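PDB 3B40: probable dipeptidase from Pseudomonas aeruginosa, which probably acts as a metal-dependent dipeptidase of the membrane dipeptidase family (peptidase family M19), hydrolysing dipeptides. Local coordinates for residues A[29-34]-A[96-101]; A[47-52]-A[359-364]; A[61-66]-A[129-134]. The protein carries 11 engineered substitutions. One frame throughout, in Å; residues are numbered along the deposited sequence.

In the fold
The three contacts lie close together in a TIM-barrel-type fold, with their centres about 12 to 14 Å apart. Contact 3 pairs two parallel strands of the barrel sheet, 62-68 and 131-138. Contacts 1 and 2 share the long loop between strand 25-29 and helix 52-58. Its start meets helix 87-108 in contact 1. Its later part meets the loop after strand 354-357 in contact 2, far along the chain. Both segments of contact 3 fall between those of contact 2. T30 bonds N361 and F360, V31 packs on L65, and L50 packs on F131. The loop is thus held between the barrel strands, helix 87-108 and the loop after strand 354-357.

Contact 1: A[29-34]-A[96-101]; sequences ITVPLD and EIRYKI. Engineered in segment 29-34: V31 (natural residue Ile), L33 (natural residue Pro).
R98 holds the backbone carbonyl of V31 and joins the loop after strand 25-29 to helix 87-108 of the TIM-barrel-type fold. Beyond CB, R98 CG passes 4.1 Å from V31 CB. The chain then runs extended, and R98 CD lies 3.8 Å from V31 O. R98 NE donates to V31 O at 2.6 Å. R98 CZ lies 3.1 Å from V31 O, and R98 NH1 donates to V31 O at 2.9 Å. This is a side-on grip by two nitrogens on one atom. The carbonyl oxygen lies near the guanidinium plane, and the NE bond has an N-H...O angle of 146°. NH2 turns to F68 O, at the end of strand 62-68, which helps to fix the rotation of the group. One face of the guanidinium is covered by L33, an engineered residue, whose CG sits over it toward the rim.

I97 and I101 add apolar contacts. V31, also engineered, meets I101 tip to tip. V31 CG1, anti to the backbone N (chi1 -175°), lies 3.7 Å from I101 CG2. L33 crosses I97 at about a right angle, with L33 CD2 3.6 Å from I97 CG2. I101 CD1 makes a van der Waals approach to P32 O at 3.3 Å.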
loop_
_atom_site.group_PDB
_atom_site.type_symbol
_atom_site.label_atom_id
_atom_site.label_comp_id
_atom_site.label_asym_id
_atom_site.label_seq_id
_atom_site.Cartn_x
_atom_site.Cartn_y
_atom_site.Cartn_z
ATOM N N ILE A 29 -5.467 -1.807 -1.690
ATOM C CA ILE A 29 -6.387 -1.053 -2.523
ATOM C C ILE A 29 -7.042 0.041 -1.680
ATOM O O ILE A 29 -7.445 -0.172 -0.527
ATOM C CB ILE A 29 -7.480 -1.955 -3.193
ATOM C CG1 ILE A 29 -6.814 -3.094 -3.964
ATOM C CG2 ILE A 29 -8.455 -1.099 -4.107
ATOM C CD1 ILE A 29 -7.778 -4.094 -4.613
ATOM N N THR A 30 -7.079 1.235 -2.247
ATOM C CA THR A 30 -7.634 2.374 -1.548
ATOM C C THR A 30 -9.123 2.393 -1.755
ATOM O O THR A 30 -9.615 2.056 -2.847
ATOM C CB THR A 30 -7.000 3.696 -2.052
ATOM O OG1 THR A 30 -5.663 3.744 -1.600
ATOM C CG2 THR A 30 -7.747 4.942 -1.550
ATOM N N VAL A 31 -9.839 2.771 -0.702
ATOM C CA VAL A 31 -11.292 3.046 -0.778
ATOM C C VAL A 31 -11.498 4.549 -1.090
ATOM O O VAL A 31 -11.145 5.409 -0.261
ATOM C CB VAL A 31 -11.995 2.706 0.582
ATOM C CG1 VAL A 31 -13.540 2.876 0.485
ATOM C CG2 VAL A 31 -11.613 1.318 1.088
ATOM N N PRO A 32 -12.070 4.872 -2.285
ATOM C CA PRO A 32 -12.433 6.248 -2.669
ATOM C C PRO A 32 -13.541 6.734 -1.749
ATOM O O PRO A 32 -14.462 5.966 -1.422
ATOM C CB PRO A 32 -12.974 6.083 -4.110
ATOM C CG PRO A 32 -12.392 4.758 -4.586
ATOM C CD PRO A 32 -12.434 3.911 -3.340
ATOM N N LEU A 33 -13.465 7.983 -1.314
ATOM C CA LEU A 33 -14.467 8.483 -0.370
ATOM C C LEU A 33 -15.923 8.458 -0.903
ATOM O O LEU A 33 -16.872 8.497 -0.134
ATOM C CB LEU A 33 -14.085 9.894 0.102
ATOM C CG LEU A 33 -12.871 9.855 1.030
ATOM C CD1 LEU A 33 -12.142 11.215 1.077
ATOM C CD2 LEU A 33 -13.321 9.394 2.415
ATOM N N ASP A 34 -16.085 8.401 -2.213
ATOM C CA ASP A 34 -17.426 8.356 -2.812
ATOM C C ASP A 34 -17.792 6.956 -3.319
ATOM O O ASP A 34 -18.705 6.792 -4.118
ATOM C CB ASP A 34 -17.537 9.405 -3.938
ATOM C CG ASP A 34 -16.645 9.077 -5.136
ATOM O OD1 ASP A 34 -15.837 8.122 -5.035
ATOM O OD2 ASP A 34 -16.749 9.779 -6.177
ATOM N N GLU A 96 -13.866 7.543 9.298
ATOM C CA GLU A 96 -15.231 7.118 9.586
ATOM C C GLU A 96 -16.034 6.844 8.295
ATOM O O GLU A 96 -16.788 5.898 8.242
ATOM C CB GLU A 96 -15.944 8.131 10.467
ATOM C CG GLU A 96 -15.432 8.175 11.916
ATOM C CD GLU A 96 -15.693 6.880 12.709
ATOM O OE1 GLU A 96 -16.790 6.285 12.589
ATOM O OE2 GLU A 96 -14.794 6.468 13.469
ATOM N N ILE A 97 -15.870 7.701 7.287
ATOM C CA ILE A 97 -16.467 7.505 5.980
ATOM C C ILE A 97 -16.068 6.155 5.407
ATOM O O ILE A 97 -16.932 5.386 4.965
ATOM C CB ILE A 97 -16.127 8.680 5.015
ATOM C CG1 ILE A 97 -16.850 9.956 5.508
ATOM C CG2 ILE A 97 -16.523 8.332 3.544
ATOM C CD1 ILE A 97 -16.528 11.183 4.756
ATOM N N ARG A 98 -14.769 5.849 5.442
ATOM C CA ARG A 98 -14.270 4.584 4.872
ATOM C C ARG A 98 -14.827 3.359 5.602
ATOM O O ARG A 98 -15.214 2.360 4.966
ATOM C CB ARG A 98 -12.746 4.606 4.751
ATOM C CG ARG A 98 -12.314 5.473 3.566
ATOM C CD ARG A 98 -10.826 5.680 3.480
ATOM N NE ARG A 98 -10.463 6.147 2.150
ATOM C CZ ARG A 98 -9.919 7.336 1.893
ATOM N NH1 ARG A 98 -9.645 7.668 0.640
ATOM N NH2 ARG A 98 -9.662 8.196 2.888
ATOM N N TYR A 99 -14.944 3.470 6.926
ATOM C CA TYR A 99 -15.595 2.429 7.733
ATOM C C TYR A 99 -17.062 2.204 7.350
ATOM O O TYR A 99 -17.529 1.071 7.269
ATOM C CB TYR A 99 -15.503 2.776 9.233
ATOM C CG TYR A 99 -16.058 1.682 10.118
ATOM C CD1 TYR A 99 -15.309 0.538 10.386
ATOM C CD2 TYR A 99 -17.329 1.786 10.679
ATOM C CE1 TYR A 99 -15.809 -0.473 11.202
ATOM C CE2 TYR A 99 -17.846 0.757 11.495
ATOM C CZ TYR A 99 -17.075 -0.357 11.737
ATOM O OH TYR A 99 -17.551 -1.367 12.531
ATOM N N LYS A 100 -17.798 3.286 7.136
ATOM C CA LYS A 100 -19.204 3.161 6.757
ATOM C C LYS A 100 -19.359 2.550 5.363
ATOM O O LYS A 100 -20.298 1.792 5.119
ATOM C CB LYS A 100 -19.908 4.510 6.814
ATOM C CG LYS A 100 -20.429 4.884 8.202
ATOM C CD LYS A 100 -20.937 6.332 8.200
ATOM C CE LYS A 100 -22.183 6.518 7.294
ATOM N NZ LYS A 100 -23.469 6.609 8.052
ATOM N N ILE A 101 -18.438 2.875 4.456
ATOM C CA ILE A 101 -18.427 2.253 3.115
ATOM C C ILE A 101 -18.289 0.716 3.180
ATOM O O ILE A 101 -19.054 -0.041 2.524
ATOM C CB ILE A 101 -17.324 2.871 2.205
ATOM C CG1 ILE A 101 -17.670 4.325 1.853
ATOM C CG2 ILE A 101 -17.105 2.014 0.892
ATOM C CD1 ILE A 101 -16.565 5.047 1.018
#

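Contact 2: A[47-52]-A[359-364]; sequences PGQLDL and DFNDGG. Engineered in segment 47-52: G48 (natural residue Asn).
Q49 and F360 bring the two loop backbones together, with their CA atoms 5.9 Å apart. Both segments are loop where they touch; 47-52 ends at the start of helix 52-58, with D51 at the N-cap. D359 to D362 form a type II beta turn with N361 at its third position. D359 O accepts from D362 N and G364 N, which approach from opposite faces of its plane.

Q49 and N361 then exchange bonds. Q49 N donates to N361 OD1 at 3.0 Å, and N361 N donates to Q49 OE1 at 2.7 Å, nearly straight at 177°. The two side chains slide past each other in opposite directions. Q49 is extended beyond CG, and its NE2 donates to G364 O at 3.1 Å. NE2 also bonds K370 O. Both ends of the Q49 amide are thus held. Q49 OE1 takes a further bond from a water that also binds G363 N. A second water joins L50 N to N361 ND2. The Q49 chain crosses F360 at about a right angle, with NE2 3.4 Å from F360 CD1.

Through Q49, the contact ties the loop after strand 25-29 to the loop after strand 354-357; N361 ND2 adds a bond to T30 O. Loops at the C-terminal ends of the strands form the side of a TIM barrel where active sites usually lie.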
loop_
_atom_site.group_PDB
_atom_site.type_symbol
_atom_site.label_atom_id
_atom_site.label_comp_id
_atom_site.label_asym_id
_atom_site.label_seq_id
_atom_site.Cartn_x
_atom_site.Cartn_y
_atom_site.Cartn_z
ATOM N N PRO A 47 -15.824 3.344 -12.707
ATOM C CA PRO A 47 -14.671 4.157 -13.094
ATOM C C PRO A 47 -13.396 3.885 -12.268
ATOM O O PRO A 47 -12.314 4.409 -12.594
ATOM C CB PRO A 47 -15.166 5.585 -12.837
ATOM C CG PRO A 47 -16.060 5.445 -11.647
ATOM C CD PRO A 47 -16.747 4.088 -11.821
ATOM N N GLY A 48 -13.515 3.095 -11.211
ATOM C CA GLY A 48 -12.379 2.850 -10.334
ATOM C C GLY A 48 -11.639 1.584 -10.707
ATOM O O GLY A 48 -11.962 0.930 -11.703
ATOM N N GLN A 49 -10.649 1.218 -9.897
ATOM C CA GLN A 49 -9.857 0.036 -10.194
ATOM C C GLN A 49 -10.371 -1.189 -9.452
ATOM O O GLN A 49 -9.870 -2.274 -9.647
ATOM C CB GLN A 49 -8.381 0.323 -9.933
ATOM C CG GLN A 49 -7.817 1.260 -10.976
ATOM C CD GLN A 49 -6.393 1.723 -10.661
ATOM O OE1 GLN A 49 -6.137 2.289 -9.610
ATOM N NE2 GLN A 49 -5.485 1.511 -11.593
ATOM N N LEU A 50 -11.380 -1.001 -8.607
ATOM C CA LEU A 50 -12.020 -2.098 -7.906
ATOM C C LEU A 50 -13.561 -1.956 -7.881
ATOM O O LEU A 50 -14.108 -0.924 -7.459
ATOM C CB LEU A 50 -11.496 -2.218 -6.464
ATOM C CG LEU A 50 -12.291 -3.109 -5.473
ATOM C CD1 LEU A 50 -12.217 -4.664 -5.752
ATOM C CD2 LEU A 50 -11.982 -2.805 -4.001
ATOM N N ASP A 51 -14.233 -3.038 -8.245
ATOM C CA ASP A 51 -15.682 -3.208 -7.982
ATOM C C ASP A 51 -16.004 -4.693 -8.013
ATOM O O ASP A 51 -15.126 -5.488 -8.312
ATOM C CB ASP A 51 -16.540 -2.419 -8.980
ATOM C CG ASP A 51 -16.111 -2.642 -10.418
ATOM O OD1 ASP A 51 -16.283 -3.787 -10.933
ATOM O OD2 ASP A 51 -15.635 -1.656 -11.048
ATOM N N LEU A 52 -17.246 -5.078 -7.704
ATOM C CA LEU A 52 -17.560 -6.505 -7.636
ATOM C C LEU A 52 -17.539 -7.196 -9.007
ATOM O O LEU A 52 -17.226 -8.369 -9.112
ATOM C CB LEU A 52 -18.860 -6.764 -6.868
ATOM C CG LEU A 52 -18.924 -6.337 -5.388
ATOM C CD1 LEU A 52 -20.353 -6.511 -4.858
ATOM C CD2 LEU A 52 -17.943 -7.080 -4.503
ATOM N N ASP A 359 -1.646 -1.099 -5.139
ATOM C CA ASP A 359 -1.828 0.332 -4.822
ATOM C C ASP A 359 -2.939 0.899 -5.714
ATOM O O ASP A 359 -2.961 2.091 -6.002
ATOM C CB ASP A 359 -0.544 1.136 -4.976
ATOM C CG ASP A 359 -0.288 2.099 -3.783
ATOM O OD1 ASP A 359 -1.212 2.383 -2.969
ATOM O OD2 ASP A 359 0.866 2.589 -3.678
ATOM N N PHE A 360 -3.881 0.037 -6.093
ATOM C CA PHE A 360 -5.011 0.482 -6.895
ATOM C C PHE A 360 -5.722 1.632 -6.174
ATOM O O PHE A 360 -5.780 1.664 -4.949
ATOM C CB PHE A 360 -5.984 -0.675 -7.229
ATOM C CG PHE A 360 -5.535 -1.585 -8.394
ATOM C CD1 PHE A 360 -4.799 -1.084 -9.474
ATOM C CD2 PHE A 360 -5.855 -2.942 -8.380
ATOM C CE1 PHE A 360 -4.389 -1.911 -10.511
ATOM C CE2 PHE A 360 -5.460 -3.779 -9.414
ATOM C CZ PHE A 360 -4.706 -3.270 -10.478
ATOM N N ASN A 361 -6.292 2.551 -6.955
ATOM C CA ASN A 361 -6.999 3.755 -6.451
ATOM C C ASN A 361 -6.117 4.754 -5.683
ATOM O O ASN A 361 -6.630 5.723 -5.148
ATOM C CB ASN A 361 -8.281 3.427 -5.637
ATOM C CG ASN A 361 -9.376 2.756 -6.467
ATOM O OD1 ASN A 361 -9.525 2.983 -7.692
ATOM N ND2 ASN A 361 -10.153 1.918 -5.805
ATOM N N ASP A 362 -4.802 4.533 -5.630
ATOM C CA ASP A 362 -3.904 5.588 -5.181
ATOM C C ASP A 362 -2.705 5.666 -6.127
ATOM O O ASP A 362 -1.603 5.928 -5.693
ATOM C CB ASP A 362 -3.501 5.423 -3.694
ATOM C CG ASP A 362 -2.912 6.722 -3.071
ATOM O OD1 ASP A 362 -3.216 7.841 -3.531
ATOM O OD2 ASP A 362 -2.124 6.620 -2.099
ATOM N N GLY A 363 -2.929 5.404 -7.429
ATOM C CA GLY A 363 -1.879 5.564 -8.450
ATOM C C GLY A 363 -1.210 4.298 -8.980
ATOM O O GLY A 363 -0.412 4.368 -9.916
ATOM N N GLY A 364 -1.533 3.146 -8.386
ATOM C CA GLY A 364 -0.927 1.892 -8.765
ATOM C C GLY A 364 -1.577 1.254 -9.986
ATOM O O GLY A 364 -2.608 1.716 -10.486
HETATM O O HOH W 1 -5.233 4.731 -9.211
HETATM O O HOH W 2 -12.615 1.439 -7.168
#

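Contact 3: A[61-66]-A[129-134]; sequences SGAALA and GKFAIV
S61 O accepts the backbone N-H of A132 at 2.8 Å and a hydrogen bond from a water at 2.6 Å. The same water lies very close to K130 O, at a distance short enough to leave that bond less certain. It sits between the two segments just before the strands begin. F131 CA adds a CH...O contact to S61 O.

From here strands 62-66 and 131-134 run parallel, with their axes 34° apart. A63 bonds on both sides of I133. A63 N donates to A132 O at 3.0 Å, and A63 O accepts from V134 N at 2.9 Å. L65 N then donates to V134 O, with the donor nearly in line with the C=O bond. The ladder thus passes from one strand to the other in the regular parallel pattern. A132 O lies 3.0 Å from G62 CA, which leaves no room for a CB on G62.

With CG anti to the backbone N (chi1 -176°), the F131 ring lies across the start of strand 62-66. G62 CA stands over one face of the F131 ring, 3.9 Å from its centroid and 24° off the normal, in a CH-pi contact. F131 CZ, at the far end of the ring, touches A63 CB at 3.8 Å. Further on, L65 crosses I133 at about a right angle, with L65 CD1 3.7 Å from I133 CG1. On the other face of the sheet A64 CB meets V134 CB.

G129 ends helix 119-127 in a Schellman motif and leads into strand 131-138. The two strands are neighbours in the parallel sheet, and strand 25-29 pairs with 62-68 on its far edge. Helix 87-108 packs on the I133 and L65 side through L102, and helix 119-127 on the A132 and V134 side through F122.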
loop_
_atom_site.group_PDB
_atom_site.type_symbol
_atom_site.label_atom_id
_atom_site.label_comp_id
_atom_site.label_asym_id
_atom_site.label_seq_id
_atom_site.Cartn_x
_atom_site.Cartn_y
_atom_site.Cartn_z
ATOM N N SER A 61 -10.058 -12.968 -4.976
ATOM C CA SER A 61 -10.829 -13.460 -3.829
ATOM C C SER A 61 -11.080 -12.371 -2.789
ATOM O O SER A 61 -12.107 -12.376 -2.101
ATOM C CB SER A 61 -10.130 -14.646 -3.155
ATOM O OG SER A 61 -9.721 -15.595 -4.139
ATOM N N GLY A 62 -10.107 -11.481 -2.628
ATOM C CA GLY A 62 -10.267 -10.447 -1.609
ATOM C C GLY A 62 -9.127 -9.458 -1.616
ATOM O O GLY A 62 -8.216 -9.564 -2.436
ATOM N N ALA A 63 -9.201 -8.463 -0.731
ATOM C CA ALA A 63 -8.220 -7.367 -0.707
ATOM C C ALA A 63 -8.227 -6.675 0.640
ATOM O O ALA A 63 -9.249 -6.683 1.336
ATOM C CB ALA A 63 -8.542 -6.342 -1.786
ATOM N N ALA A 64 -7.096 -6.054 0.997
ATOM C CA ALA A 64 -7.041 -5.267 2.232
ATOM C C ALA A 64 -7.416 -3.836 1.862
ATOM O O ALA A 64 -6.749 -3.201 1.050
ATOM C CB ALA A 64 -5.662 -5.356 2.896
ATOM N N LEU A 65 -8.535 -3.371 2.426
ATOM C CA LEU A 65 -9.027 -2.011 2.221
ATOM C C LEU A 65 -8.870 -1.216 3.509
ATOM O O LEU A 65 -9.429 -1.572 4.555
ATOM C CB LEU A 65 -10.500 -2.034 1.809
ATOM C CG LEU A 65 -10.804 -3.017 0.654
ATOM C CD1 LEU A 65 -12.301 -3.035 0.391
ATOM C CD2 LEU A 65 -10.067 -2.662 -0.620
ATOM N N ALA A 66 -8.158 -0.110 3.399
ATOM C CA ALA A 66 -7.670 0.590 4.563
ATOM C C ALA A 66 -8.635 1.678 5.022
ATOM O O ALA A 66 -9.136 2.459 4.213
ATOM C CB ALA A 66 -6.306 1.200 4.267
ATOM N N GLY A 129 -17.946 -17.917 -2.091
ATOM C CA GLY A 129 -18.012 -17.039 -3.257
ATOM C C GLY A 129 -18.258 -15.569 -2.932
ATOM O O GLY A 129 -18.793 -14.810 -3.761
ATOM N N LYS A 130 -17.890 -15.163 -1.725
ATOM C CA LYS A 130 -18.021 -13.763 -1.334
ATOM C C LYS A 130 -16.639 -13.098 -1.382
ATOM O O LYS A 130 -15.668 -13.669 -0.905
ATOM C CB LYS A 130 -18.577 -13.642 0.094
ATOM C CG LYS A 130 -19.972 -14.220 0.336
ATOM C CD LYS A 130 -20.271 -14.170 1.821
ATOM C CE LYS A 130 -21.717 -14.486 2.149
ATOM N NZ LYS A 130 -21.960 -15.916 2.063
ATOM N N PHE A 131 -16.558 -11.909 -1.963
ATOM C CA PHE A 131 -15.329 -11.125 -1.939
ATOM C C PHE A 131 -14.969 -10.851 -0.480
ATOM O O PHE A 131 -15.788 -10.350 0.294
ATOM C CB PHE A 131 -15.527 -9.807 -2.675
ATOM C CG PHE A 131 -14.280 -8.962 -2.780
ATOM C CD1 PHE A 131 -13.302 -9.251 -3.733
ATOM C CD2 PHE A 131 -14.101 -7.851 -1.950
ATOM C CE1 PHE A 131 -12.163 -8.441 -3.858
ATOM C CE2 PHE A 131 -12.954 -7.041 -2.064
ATOM C CZ PHE A 131 -11.988 -7.353 -3.009
ATOM N N ALA A 132 -13.734 -11.177 -0.122
ATOM C CA ALA A 132 -13.283 -11.063 1.270
ATOM C C ALA A 132 -12.480 -9.785 1.517
ATOM O O ALA A 132 -11.335 -9.619 1.054
ATOM C CB ALA A 132 -12.495 -12.285 1.675
ATOM N N ILE A 133 -13.108 -8.861 2.221
ATOM C CA ILE A 133 -12.433 -7.633 2.641
ATOM C C ILE A 133 -11.614 -7.898 3.885
ATOM O O ILE A 133 -12.124 -8.462 4.863
ATOM C CB ILE A 133 -13.450 -6.524 2.947
ATOM C CG1 ILE A 133 -14.124 -6.048 1.655
ATOM C CG2 ILE A 133 -12.787 -5.341 3.715
ATOM C CD1 ILE A 133 -15.340 -5.153 1.901
ATOM N N VAL A 134 -10.345 -7.497 3.853
ATOM C CA VAL A 134 -9.540 -7.442 5.056
ATOM C C VAL A 134 -9.467 -5.955 5.421
ATOM O O VAL A 134 -9.027 -5.133 4.611
ATOM C CB VAL A 134 -8.131 -8.051 4.846
ATOM C CG1 VAL A 134 -7.230 -7.748 6.059
ATOM C CG2 VAL A 134 -8.244 -9.562 4.598
HETATM O O HOH W 3 -13.707 -14.409 -2.274
#